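Local coordinates for protein BIFUNCTIONAL PROTEIN Proline utilization A (PutA) (PDB 5UX5) that probably catalyses both oxidations that convert proline to glutamate, using an FAD-dependent proline dehydrogenase domain and an NAD-dependent aldehyde dehydrogenase domain, at residues K136-L141 and T400-A405; N155-A160 and V412-R417. All blocks are in the same frame, centred on the assembly; numbering follows the deposited sequence.

Contact 1: K136-L141 and T400-A405; sequences KALNKL and TPVVHA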
loop_
_atom_site.group_PDB
_atom_site.type_symbol
_atom_site.label_atom_id
_atom_site.label_comp_id
_atom_site.label_asym_id
_atom_site.label_seq_id
_atom_site.Cartn_x
_atom_site.Cartn_y
_atom_site.Cartn_z
ATOM N N LYS A 136 2.176 -42.193 -7.280
ATOM C CA LYS A 136 3.206 -43.065 -7.836
ATOM C C LYS A 136 3.883 -42.434 -9.053
ATOM O O LYS A 136 5.054 -42.738 -9.329
ATOM C CB LYS A 136 2.601 -44.435 -8.184
ATOM N N ALA A 137 3.179 -41.531 -9.759
ATOM C CA ALA A 137 3.729 -40.908 -10.961
ATOM C C ALA A 137 5.094 -40.292 -10.693
ATOM O O ALA A 137 6.010 -40.406 -11.519
ATOM C CB ALA A 137 2.768 -39.841 -11.475
ATOM N N LEU A 138 5.247 -39.646 -9.531
ATOM C CA LEU A 138 6.511 -39.017 -9.171
ATOM C C LEU A 138 7.610 -40.062 -8.964
ATOM O O LEU A 138 8.740 -39.898 -9.453
ATOM C CB LEU A 138 6.332 -38.156 -7.920
ATOM C CG LEU A 138 7.614 -37.488 -7.395
ATOM C CD1 LEU A 138 8.188 -36.541 -8.439
ATOM C CD2 LEU A 138 7.388 -36.731 -6.097
ATOM N N ASN A 139 7.308 -41.145 -8.228
ATOM C CA ASN A 139 8.353 -42.135 -7.990
ATOM C C ASN A 139 8.787 -42.794 -9.284
ATOM O O ASN A 139 9.967 -43.128 -9.442
ATOM C CB ASN A 139 7.912 -43.219 -6.997
ATOM C CG ASN A 139 7.893 -42.743 -5.557
ATOM O OD1 ASN A 139 8.787 -42.022 -5.105
ATOM N ND2 ASN A 139 6.922 -43.226 -4.803
ATOM N N LYS A 140 7.857 -42.965 -10.230
ATOM C CA LYS A 140 8.219 -43.506 -11.538
ATOM C C LYS A 140 9.124 -42.541 -12.295
ATOM O O LYS A 140 10.125 -42.959 -12.898
ATOM C CB LYS A 140 6.940 -43.798 -12.335
ATOM C CG LYS A 140 7.105 -44.392 -13.727
ATOM C CD LYS A 140 5.758 -44.362 -14.478
ATOM C CE LYS A 140 5.566 -45.552 -15.427
ATOM N NZ LYS A 140 6.411 -45.507 -16.662
ATOM N N LEU A 141 8.833 -41.235 -12.205
ATOM C CA LEU A 141 9.651 -40.253 -12.899
ATOM C C LEU A 141 11.019 -40.118 -12.253
ATOM O O LEU A 141 11.997 -39.830 -12.949
ATOM C CB LEU A 141 8.934 -38.909 -12.948
ATOM C CG LEU A 141 9.681 -37.742 -13.594
ATOM C CD1 LEU A 141 9.875 -37.968 -15.087
ATOM C CD2 LEU A 141 8.936 -36.443 -13.309
ATOM N N THR A 400 11.316 -30.102 -10.932
ATOM C CA THR A 400 10.123 -30.948 -10.921
ATOM C C THR A 400 9.103 -30.412 -9.923
ATOM O O THR A 400 9.287 -30.586 -8.701
ATOM C CB THR A 400 10.497 -32.396 -10.597
ATOM O OG1 THR A 400 11.415 -32.877 -11.583
ATOM C CG2 THR A 400 9.276 -33.300 -10.586
ATOM N N PRO A 401 8.011 -29.793 -10.389
ATOM C CA PRO A 401 7.004 -29.258 -9.465
ATOM C C PRO A 401 6.060 -30.351 -9.007
ATOM O O PRO A 401 5.612 -31.189 -9.794
ATOM C CB PRO A 401 6.252 -28.224 -10.313
ATOM C CG PRO A 401 6.464 -28.656 -11.736
ATOM C CD PRO A 401 7.541 -29.744 -11.779
ATOM N N VAL A 402 5.776 -30.353 -7.710
ATOM C CA VAL A 402 4.820 -31.286 -7.134
ATOM C C VAL A 402 3.856 -30.521 -6.231
ATOM O O VAL A 402 4.108 -29.382 -5.820
ATOM C CB VAL A 402 5.504 -32.450 -6.371
ATOM C CG1 VAL A 402 6.447 -33.193 -7.290
ATOM C CG2 VAL A 402 6.258 -31.935 -5.168
ATOM N N VAL A 403 2.728 -31.161 -5.928
ATOM C CA VAL A 403 1.645 -30.478 -5.243
ATOM C C VAL A 403 0.803 -31.465 -4.440
ATOM O O VAL A 403 0.772 -32.669 -4.715
ATOM C CB VAL A 403 0.783 -29.709 -6.274
ATOM C CG1 VAL A 403 -0.074 -30.673 -7.099
ATOM C CG2 VAL A 403 -0.040 -28.644 -5.593
ATOM N N HIS A 404 0.152 -30.942 -3.404
ATOM C CA HIS A 404 -0.924 -31.649 -2.731
ATOM C C HIS A 404 -2.169 -31.641 -3.617
ATOM O O HIS A 404 -2.418 -30.683 -4.353
ATOM C CB HIS A 404 -1.221 -30.994 -1.386
ATOM C CG HIS A 404 -2.199 -31.758 -0.553
ATOM N ND1 HIS A 404 -3.563 -31.669 -0.734
ATOM C CD2 HIS A 404 -2.007 -32.641 0.454
ATOM C CE1 HIS A 404 -4.170 -32.460 0.131
ATOM N NE2 HIS A 404 -3.248 -33.060 0.863
ATOM N N ALA A 405 -2.956 -32.723 -3.543
ATOM C CA ALA A 405 -4.022 -32.964 -4.522
ATOM C C ALA A 405 -4.976 -31.780 -4.671
ATOM O O ALA A 405 -5.277 -31.351 -5.791
ATOM C CB ALA A 405 -4.797 -34.227 -4.144
#
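The backbones of 136-141 and 400-405 come nearest at Leu-138 and Val-402, whose CA atoms are 8.2 Å apart, while the helix and strand axes run almost antiparallel at 160° and approach to 10.7 Å. That spacing is filled by four side chains, two from one turn of the helix and two from alternate positions of the strand. Leu-138 does most of the work. With its CG anti to the backbone N (chi1 177°), it holds out both methyls to Val-402: CD1 and CD2 each stand 3.9 Å from Val-402 CG1, and the leucine and valine side chains meet at about a right angle. The same CD1 of Leu-138 also reaches Thr-400, ending 4.0 Å from its CG2. Nearly one helical turn further on, Leu-141 approaches tip to tip, its CD2 4.2 Å from Thr-400 CG2, so this one threonine methyl receives a branch from each leucine.

Thr-400 takes part through its methyl because its chi1 of -60° sets OG1 beside the backbone N, where it bonds to Leu-398 O of its own strand, and sends CG2 out to the helix. The hydroxyl of this buried residue is thus satisfied within its own strand, and the interface itself is apolar and modest in extent, 134 Å² summed over both sides. Pro-401, between the two contact residues, turns its side chain to the other face of the strand.

The alternation is that of a TIM-barrel wall, with helix 136-147 packed outside the parallel sheet. Leu-152 and Val-154 of the adjoining strand 151-157 and Leu-131 of strand 131-132 extend the apolar layer, whereas Pro-401 and Val-403 pack against helix 408-421.

Contact 2: N155-A160 and V412-R417; sequences NLLGEA and VSYLVR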
loop_
_atom_site.group_PDB
_atom_site.type_symbol
_atom_site.label_atom_id
_atom_site.label_comp_id
_atom_site.label_asym_id
_atom_site.label_seq_id
_atom_site.Cartn_x
_atom_site.Cartn_y
_atom_site.Cartn_z
ATOM N N ASN A 155 10.020 -29.563 -6.008
ATOM C CA ASN A 155 9.580 -28.280 -5.468
ATOM C C ASN A 155 8.085 -28.355 -5.200
ATOM O O ASN A 155 7.300 -28.624 -6.117
ATOM C CB ASN A 155 9.917 -27.154 -6.466
ATOM C CG ASN A 155 9.540 -25.752 -5.973
ATOM O OD1 ASN A 155 8.960 -24.974 -6.721
ATOM N ND2 ASN A 155 9.893 -25.420 -4.740
ATOM N N LEU A 156 7.689 -28.099 -3.957
ATOM C CA LEU A 156 6.294 -28.229 -3.554
ATOM C C LEU A 156 5.558 -26.908 -3.784
ATOM O O LEU A 156 5.921 -25.875 -3.206
ATOM C CB LEU A 156 6.198 -28.665 -2.096
ATOM C CG LEU A 156 4.749 -28.823 -1.607
ATOM C CD1 LEU A 156 4.039 -29.957 -2.331
ATOM C CD2 LEU A 156 4.692 -29.042 -0.097
ATOM N N LEU A 157 4.546 -26.936 -4.643
ATOM C CA LEU A 157 3.687 -25.785 -4.881
ATOM C C LEU A 157 2.376 -25.930 -4.107
ATOM O O LEU A 157 2.054 -26.995 -3.574
ATOM C CB LEU A 157 3.415 -25.628 -6.377
ATOM C CG LEU A 157 4.663 -25.553 -7.270
ATOM C CD1 LEU A 157 4.278 -25.529 -8.762
ATOM C CD2 LEU A 157 5.571 -24.385 -6.906
ATOM N N GLY A 158 1.596 -24.855 -4.056
ATOM C CA GLY A 158 0.292 -24.993 -3.431
ATOM C C GLY A 158 -0.350 -23.658 -3.112
ATOM O O GLY A 158 -0.016 -22.638 -3.707
ATOM N N GLU A 159 -1.313 -23.719 -2.186
ATOM C CA GLU A 159 -2.101 -22.566 -1.750
ATOM C C GLU A 159 -1.191 -21.428 -1.296
ATOM O O GLU A 159 -0.127 -21.655 -0.714
ATOM C CB GLU A 159 -3.039 -22.995 -0.601
ATOM C CG GLU A 159 -4.455 -22.383 -0.555
ATOM C CD GLU A 159 -5.342 -23.010 0.541
ATOM O OE1 GLU A 159 -4.817 -23.542 1.552
ATOM O OE2 GLU A 159 -6.580 -22.983 0.394
ATOM N N ALA A 160 -1.625 -20.194 -1.540
ATOM C CA ALA A 160 -0.833 -19.037 -1.135
ATOM C C ALA A 160 -0.536 -19.111 0.353
ATOM O O ALA A 160 -1.405 -19.455 1.157
ATOM C CB ALA A 160 -1.567 -17.734 -1.442
ATOM N N VAL A 412 -1.065 -24.887 -10.862
ATOM C CA VAL A 412 -0.837 -24.768 -12.300
ATOM C C VAL A 412 -0.895 -23.307 -12.734
ATOM O O VAL A 412 -0.195 -22.904 -13.674
ATOM C CB VAL A 412 -1.838 -25.640 -13.089
ATOM C CG1 VAL A 412 -1.541 -25.589 -14.588
ATOM C CG2 VAL A 412 -1.801 -27.089 -12.600
ATOM N N SER A 413 -1.694 -22.479 -12.048
ATOM C CA SER A 413 -1.809 -21.073 -12.439
ATOM C C SER A 413 -0.548 -20.299 -12.087
ATOM O O SER A 413 -0.042 -19.525 -12.907
ATOM C CB SER A 413 -3.038 -20.434 -11.793
ATOM O OG SER A 413 -4.157 -21.291 -11.968
ATOM N N TYR A 414 -0.040 -20.479 -10.861
ATOM C CA TYR A 414 1.294 -19.986 -10.510
ATOM C C TYR A 414 2.307 -20.344 -11.589
ATOM O O TYR A 414 3.104 -19.507 -12.022
ATOM C CB TYR A 414 1.721 -20.570 -9.157
ATOM C CG TYR A 414 3.143 -20.275 -8.696
ATOM C CD1 TYR A 414 4.232 -20.992 -9.207
ATOM C CD2 TYR A 414 3.398 -19.327 -7.703
ATOM C CE1 TYR A 414 5.530 -20.745 -8.778
ATOM C CE2 TYR A 414 4.699 -19.076 -7.263
ATOM C CZ TYR A 414 5.759 -19.795 -7.809
ATOM O OH TYR A 414 7.052 -19.573 -7.390
ATOM N N LEU A 415 2.281 -21.589 -12.044
ATOM C CA LEU A 415 3.289 -22.025 -12.991
ATOM C C LEU A 415 3.095 -21.379 -14.360
ATOM O O LEU A 415 4.082 -21.088 -15.051
ATOM C CB LEU A 415 3.271 -23.551 -13.084
ATOM C CG LEU A 415 4.644 -24.211 -13.187
ATOM C CD1 LEU A 415 5.742 -23.267 -12.699
ATOM C CD2 LEU A 415 4.638 -25.498 -12.386
ATOM N N VAL A 416 1.844 -21.131 -14.760
ATOM C CA VAL A 416 1.596 -20.541 -16.074
ATOM C C VAL A 416 2.180 -19.127 -16.150
ATOM O O VAL A 416 2.845 -18.778 -17.130
ATOM C CB VAL A 416 0.092 -20.573 -16.407
ATOM N N ARG A 417 1.981 -18.307 -15.108
ATOM C CA ARG A 417 2.579 -16.969 -15.088
ATOM C C ARG A 417 4.101 -17.026 -15.186
ATOM O O ARG A 417 4.703 -16.333 -16.016
ATOM C CB ARG A 417 2.177 -16.217 -13.825
ATOM C CG ARG A 417 0.821 -15.619 -13.883
ATOM C CD ARG A 417 0.154 -15.872 -12.576
ATOM N NE ARG A 417 1.122 -15.748 -11.492
ATOM C CZ ARG A 417 0.917 -16.198 -10.254
ATOM N NH1 ARG A 417 -0.231 -16.800 -9.951
ATOM N NH2 ARG A 417 1.856 -16.052 -9.318
#
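The backbone N of Leu-157 makes a probable hydrogen bond to Val-402 O of the neighbouring parallel strand, fixing the backbone from which the Leu-157 side chain reaches Tyr-414 and Leu-415. This side chain is the strand's whole share in the contact. A chi1 of -54° swings its branch beside the backbone N, and from there the two methyls diverge to different residues of the helix. Leu-157 CD1 takes Leu-415, 3.6 Å from that residue's CD2; Leu-157 CD2 lies 4.1 Å from Tyr-414 CE1, approaching the ring obliquely. In both pairs the side chains cross at roughly a right angle.

The two helix residues arrive differently. The CA–CB bond of Tyr-414 is aimed at the strand, whereas Leu-415 starts off along the interface and only its far end bends in. There it also packs on Pro-401, which touches Leu-157 as well, so strand 396-403 supplies the floor beneath the two leucines.

The Tyr-414 side chain lies about 7 Å from the bound FAD. As in other proline dehydrogenase barrels, helix 408-421 probably caps the barrel rather than packing outside it. Because helix and strand meet here through methyl groups and a ring carbon, the contact is nondirectional; directional bonds lie elsewhere, in the backbone pairing with strand 396-403 and in the Asn-155 amide, which bonds Tyr-399 OH and Ser-187 O.

Overall arrangement
From the N terminus the chain passes through helix 136-147, then strand 151-157, the first of the eight barrel strands, and much later strand 396-403, the last, followed by helix 408-421. Contact 1 closes a loop of 258 residues and contact 2 one of 251; their segments alternate, so the loops cross. Both span most of the proline dehydrogenase barrel. Their centres are 14 Å apart, and they join where the first and last strands pair, for instance through Val-402 N and Asn-155 O at 2.8 Å. Contact 1 thus fastens an outer helix to the barrel's closing seam, and contact 2 fastens the final barrel helix to it near the flavin.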